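Long-range contact in putative branched-chain amino acid ABC transporter, periplasmic branched-chain amino acid-binding protein (Pseudomonas protegens Pf-5, PDB 4RU0), which probably binds a branched-chain amino acid or related small solute in the periplasm for delivery to an ABC transporter: residues Trp227-Arg241 with Thr253-Asp267. Residues are numbered along the deposited sequence; the frame is centred on the assembly and turned at random.
Sequences WRQIRQQNPDWVFLR and TAARFGFPVDHIIGD
Trp227 lays one indole face on Ala254, in helix 246-256. Its CB rests over a face of the Phe257 ring; CD1 meets the methyl CG2 of Thr253; the six-membered ring takes Ala254 CB over its face, a CH-pi contact 3.6 Å from the centroid; CZ3 approaches Phe259 CD2, and the far corner, CH2, reaches Ile264 CD1 at 3.7 Å. A chi1 of -74° sets CG anti to the carbonyl carbon, which lays the indole along Ala254 with CH2 at Ile264, while the buried NE1 is hydrogen-bonded to Gln223 OE1. Ala254 suits its place because a single methyl lets the helix come close to the flat ring. Ile230, branched at CB, serves two rings: CD1 on the opposite indole face, CG2 over the Phe259 ring, whose CE2 meets Val238 CG2 at 3.5 Å. Were Trp227 an alanine, a gap would probably open between the helices, and Ala254 CB and Ile264 CD1 would lose their aromatic partner.

Strands 237-241 and 264-266 run parallel. Ile265 uses both its N and its O to bond the residues on either side of Phe239: its N donates to Val238 O (2.7 Å) and its O accepts from Leu240 N (2.8 Å). Beyond, Arg241 grips Asp267 OD2 side-on, with NE at 2.7 Å and NH1 at 2.8 Å, the planes 54° apart; opposite charges suit this buried pair. Asp267 OD1 accepts from the backbone N of Trp269, which lines the pocket holding 3,6,9,12,15-pentaoxaheptadecane, about 7 Å from the Asp267 side chain.

The two strands and helix 246-256 form a right-handed beta-alpha-beta crossover. Helices 224-233 and 246-256 pack on the sheet face bearing Val238, Leu240 and Ile264, whereas helix 157-172 covers Phe239 and Ile265 on the other, and strand 182-188 flanks strand 237-241.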
# COMPACT_ATOMS: atom_id res chain seq x y z
N TRP A 227 6.48 18.72 19.00
CA TRP A 227 5.83 18.07 20.14
C TRP A 227 5.62 19.04 21.31
O TRP A 227 4.80 18.77 22.19
CB TRP A 227 6.64 16.85 20.57
CG TRP A 227 6.45 15.75 19.58
CD1 TRP A 227 7.29 15.40 18.56
CD2 TRP A 227 5.31 14.90 19.47
NE1 TRP A 227 6.75 14.37 17.83
CE2 TRP A 227 5.53 14.04 18.37
CE3 TRP A 227 4.12 14.77 20.19
CZ2 TRP A 227 4.61 13.06 17.98
CZ3 TRP A 227 3.21 13.80 19.81
CH2 TRP A 227 3.46 12.96 18.71
N ARG A 228 6.32 20.16 21.30
CA ARG A 228 6.04 21.25 22.23
C ARG A 228 4.70 21.87 21.85
O ARG A 228 3.88 22.20 22.70
CB ARG A 228 7.16 22.29 22.22
CG ARG A 228 6.88 23.53 23.03
CD ARG A 228 8.13 24.41 23.14
NE ARG A 228 8.48 25.05 21.87
CZ ARG A 228 9.53 24.74 21.11
NH1 ARG A 228 10.37 23.79 21.49
NH2 ARG A 228 9.74 25.40 19.98
N GLN A 229 4.48 22.02 20.55
CA GLN A 229 3.21 22.53 20.06
C GLN A 229 2.07 21.58 20.41
O GLN A 229 1.00 22.01 20.85
CB GLN A 229 3.27 22.75 18.55
CG GLN A 229 1.95 23.16 17.95
CD GLN A 229 2.05 23.42 16.46
OE1 GLN A 229 3.15 23.59 15.93
NE2 GLN A 229 0.91 23.44 15.77
N ILE A 230 2.31 20.29 20.22
CA ILE A 230 1.30 19.27 20.47
C ILE A 230 0.95 19.19 21.96
O ILE A 230 -0.22 19.02 22.30
CB ILE A 230 1.78 17.89 19.96
CG1 ILE A 230 1.69 17.85 18.43
CG2 ILE A 230 0.96 16.76 20.57
CD1 ILE A 230 2.46 16.71 17.79
N ARG A 231 1.93 19.34 22.83
CA ARG A 231 1.63 19.36 24.26
C ARG A 231 0.81 20.60 24.63
O ARG A 231 -0.11 20.52 25.45
CB ARG A 231 2.90 19.28 25.11
CG ARG A 231 2.61 19.03 26.59
CD ARG A 231 3.89 18.97 27.41
NE ARG A 231 3.64 18.98 28.85
CZ ARG A 231 3.46 17.89 29.59
NH1 ARG A 231 3.48 16.69 29.03
NH2 ARG A 231 3.26 17.99 30.90
N GLN A 232 1.15 21.75 24.03
CA GLN A 232 0.39 22.98 24.25
C GLN A 232 -1.07 22.84 23.80
O GLN A 232 -1.99 23.20 24.52
CB GLN A 232 1.03 24.16 23.51
CG GLN A 232 2.26 24.76 24.18
CD GLN A 232 3.04 25.67 23.24
OE1 GLN A 232 2.89 25.59 22.02
NE2 GLN A 232 3.88 26.53 23.80
N GLN A 233 -1.27 22.33 22.59
CA GLN A 233 -2.61 22.26 22.04
C GLN A 233 -3.38 21.05 22.56
O GLN A 233 -4.61 21.04 22.51
CB GLN A 233 -2.54 22.24 20.51
CG GLN A 233 -2.19 23.60 19.91
CD GLN A 233 -1.99 23.54 18.40
OE1 GLN A 233 -1.22 22.72 17.91
NE2 GLN A 233 -2.69 24.40 17.67
N ASN A 234 -2.66 20.06 23.09
CA ASN A 234 -3.25 18.81 23.59
C ASN A 234 -4.37 18.25 22.71
O ASN A 234 -5.52 18.17 23.13
CB ASN A 234 -3.76 19.01 25.02
CG ASN A 234 -4.22 17.72 25.67
OD1 ASN A 234 -5.17 17.70 26.46
ND2 ASN A 234 -3.55 16.62 25.34
N PRO A 235 -4.04 17.87 21.46
CA PRO A 235 -5.06 17.30 20.58
C PRO A 235 -5.51 15.93 21.08
O PRO A 235 -4.78 15.29 21.83
CB PRO A 235 -4.34 17.18 19.24
CG PRO A 235 -2.92 16.94 19.62
CD PRO A 235 -2.70 17.80 20.85
N ASP A 236 -6.71 15.51 20.66
CA ASP A 236 -7.26 14.23 21.07
C ASP A 236 -6.56 13.08 20.36
O ASP A 236 -6.43 12.00 20.91
CB ASP A 236 -8.77 14.18 20.79
CG ASP A 236 -9.52 15.32 21.47
OD1 ASP A 236 -9.72 16.38 20.82
OD2 ASP A 236 -9.91 15.16 22.64
N TRP A 237 -6.11 13.34 19.14
CA TRP A 237 -5.41 12.32 18.35
C TRP A 237 -4.26 12.91 17.54
O TRP A 237 -4.32 14.06 17.11
CB TRP A 237 -6.38 11.61 17.41
CG TRP A 237 -7.46 10.86 18.13
CD1 TRP A 237 -8.68 11.35 18.50
CD2 TRP A 237 -7.41 9.50 18.57
NE1 TRP A 237 -9.40 10.37 19.15
CE2 TRP A 237 -8.65 9.23 19.21
CE3 TRP A 237 -6.45 8.48 18.49
CZ2 TRP A 237 -8.95 7.98 19.76
CZ3 TRP A 237 -6.75 7.24 19.05
CH2 TRP A 237 -7.99 7.00 19.67
N VAL A 238 -3.21 12.11 17.33
CA VAL A 238 -2.17 12.48 16.38
C VAL A 238 -2.12 11.47 15.23
O VAL A 238 -1.94 10.27 15.43
CB VAL A 238 -0.78 12.56 17.04
CG1 VAL A 238 0.30 12.75 15.98
CG2 VAL A 238 -0.75 13.71 18.04
N PHE A 239 -2.31 11.99 14.02
CA PHE A 239 -2.15 11.24 12.79
C PHE A 239 -0.67 11.34 12.39
O PHE A 239 -0.22 12.39 11.92
CB PHE A 239 -3.07 11.80 11.70
CG PHE A 239 -3.19 10.94 10.46
CD1 PHE A 239 -2.70 9.64 10.44
CD2 PHE A 239 -3.78 11.45 9.32
CE1 PHE A 239 -2.81 8.86 9.29
CE2 PHE A 239 -3.90 10.68 8.17
CZ PHE A 239 -3.41 9.37 8.16
N LEU A 240 0.08 10.26 12.58
CA LEU A 240 1.52 10.32 12.38
C LEU A 240 1.91 9.90 10.97
O LEU A 240 1.89 8.72 10.64
CB LEU A 240 2.24 9.43 13.40
CG LEU A 240 3.76 9.53 13.36
CD1 LEU A 240 4.18 10.94 13.71
CD2 LEU A 240 4.41 8.51 14.29
N ARG A 241 2.34 10.86 10.18
CA ARG A 241 2.65 10.60 8.79
C ARG A 241 4.09 10.99 8.56
O ARG A 241 4.42 11.82 7.77
CB ARG A 241 1.72 11.39 7.88
CG ARG A 241 0.25 11.12 8.13
CD ARG A 241 -0.62 11.47 6.94
NE ARG A 241 -0.33 10.54 5.89
CZ ARG A 241 0.19 10.86 4.72
NH1 ARG A 241 0.44 9.91 3.86
NH2 ARG A 241 0.45 12.10 4.42
N THR A 253 10.00 11.30 21.14
CA THR A 253 9.82 12.69 21.54
C THR A 253 8.45 12.86 22.19
O THR A 253 8.32 13.57 23.19
CB THR A 253 9.97 13.64 20.34
OG1 THR A 253 11.19 13.35 19.67
CG2 THR A 253 9.99 15.09 20.81
N ALA A 254 7.44 12.20 21.63
CA ALA A 254 6.10 12.22 22.20
C ALA A 254 6.13 11.79 23.67
O ALA A 254 5.54 12.45 24.53
CB ALA A 254 5.16 11.33 21.40
N ALA A 255 6.82 10.69 23.94
CA ALA A 255 6.91 10.17 25.31
C ALA A 255 7.65 11.16 26.19
O ALA A 255 7.27 11.39 27.34
CB ALA A 255 7.60 8.82 25.32
N ARG A 256 8.70 11.77 25.65
CA ARG A 256 9.44 12.80 26.36
C ARG A 256 8.53 13.96 26.77
O ARG A 256 8.61 14.45 27.90
CB ARG A 256 10.60 13.30 25.51
CG ARG A 256 11.25 14.58 26.05
CD ARG A 256 12.58 14.84 25.37
NE ARG A 256 13.66 14.10 26.01
CZ ARG A 256 14.47 14.62 26.94
NH1 ARG A 256 15.43 13.87 27.48
NH2 ARG A 256 14.31 15.87 27.34
N PHE A 257 7.66 14.38 25.86
CA PHE A 257 6.75 15.49 26.13
C PHE A 257 5.46 15.05 26.83
O PHE A 257 4.59 15.85 27.09
CB PHE A 257 6.41 16.24 24.84
CG PHE A 257 7.41 17.30 24.47
CD1 PHE A 257 8.57 16.97 23.77
CD2 PHE A 257 7.19 18.63 24.80
CE1 PHE A 257 9.49 17.95 23.42
CE2 PHE A 257 8.11 19.61 24.45
CZ PHE A 257 9.26 19.27 23.76
N GLY A 258 5.35 13.76 27.12
CA GLY A 258 4.24 13.25 27.89
C GLY A 258 2.95 13.05 27.13
O GLY A 258 1.89 12.87 27.74
N PHE A 259 3.01 13.08 25.80
CA PHE A 259 1.80 12.82 25.02
C PHE A 259 1.55 11.32 24.96
O PHE A 259 2.48 10.54 24.76
CB PHE A 259 1.91 13.41 23.61
CG PHE A 259 0.61 13.38 22.85
CD1 PHE A 259 -0.33 14.38 23.04
CD2 PHE A 259 0.33 12.34 21.97
CE1 PHE A 259 -1.53 14.35 22.36
CE2 PHE A 259 -0.87 12.30 21.29
CZ PHE A 259 -1.81 13.30 21.48
N PRO A 260 0.29 10.90 25.19
CA PRO A 260 -0.03 9.47 25.27
C PRO A 260 0.08 8.78 23.92
O PRO A 260 -0.59 9.13 22.95
CB PRO A 260 -1.47 9.45 25.80
CG PRO A 260 -2.02 10.80 25.52
CD PRO A 260 -0.87 11.76 25.50
N VAL A 261 0.95 7.78 23.87
CA VAL A 261 1.34 7.14 22.62
C VAL A 261 0.20 6.36 21.98
O VAL A 261 0.17 6.16 20.77
CB VAL A 261 2.57 6.22 22.87
CG1 VAL A 261 2.94 5.45 21.62
CG2 VAL A 261 3.74 7.06 23.35
N ASP A 262 -0.77 5.93 22.79
CA ASP A 262 -1.90 5.20 22.24
C ASP A 262 -2.98 6.15 21.72
O ASP A 262 -4.08 5.73 21.35
CB ASP A 262 -2.48 4.23 23.27
CG ASP A 262 -3.08 4.93 24.47
OD1 ASP A 262 -2.69 6.09 24.75
OD2 ASP A 262 -3.94 4.32 25.14
N HIS A 263 -2.65 7.44 21.68
CA HIS A 263 -3.48 8.42 20.99
C HIS A 263 -2.82 8.80 19.68
O HIS A 263 -3.24 9.75 19.01
CB HIS A 263 -3.70 9.68 21.84
CG HIS A 263 -4.49 9.44 23.09
ND1 HIS A 263 -4.97 10.48 23.87
CD2 HIS A 263 -4.88 8.30 23.70
CE1 HIS A 263 -5.63 9.98 24.91
NE2 HIS A 263 -5.59 8.66 24.83
N ILE A 264 -1.76 8.07 19.33
CA ILE A 264 -1.04 8.31 18.08
C ILE A 264 -1.35 7.21 17.08
O ILE A 264 -1.21 6.03 17.38
CB ILE A 264 0.49 8.37 18.29
CG1 ILE A 264 0.86 9.33 19.43
CG2 ILE A 264 1.21 8.76 17.00
CD1 ILE A 264 2.34 9.52 19.60
N ILE A 265 -1.79 7.60 15.88
CA ILE A 265 -2.09 6.62 14.84
C ILE A 265 -1.20 6.83 13.63
O ILE A 265 -1.27 7.86 12.96
CB ILE A 265 -3.56 6.67 14.40
CG1 ILE A 265 -4.49 6.56 15.60
CG2 ILE A 265 -3.84 5.56 13.40
CD1 ILE A 265 -5.95 6.72 15.27
N GLY A 266 -0.38 5.83 13.34
CA GLY A 266 0.56 5.94 12.24
C GLY A 266 -0.04 5.67 10.88
O GLY A 266 -0.98 4.88 10.73
N ASP A 267 0.52 6.35 9.88
CA ASP A 267 0.31 6.05 8.47
C ASP A 267 0.63 4.58 8.20
O ASP A 267 1.33 3.93 8.98
CB ASP A 267 1.20 6.95 7.62
CG ASP A 267 0.81 6.95 6.17
OD1 ASP A 267 1.27 6.07 5.42
OD2 ASP A 267 0.04 7.86 5.77
O HOH W 1 -4.97 13.41 23.83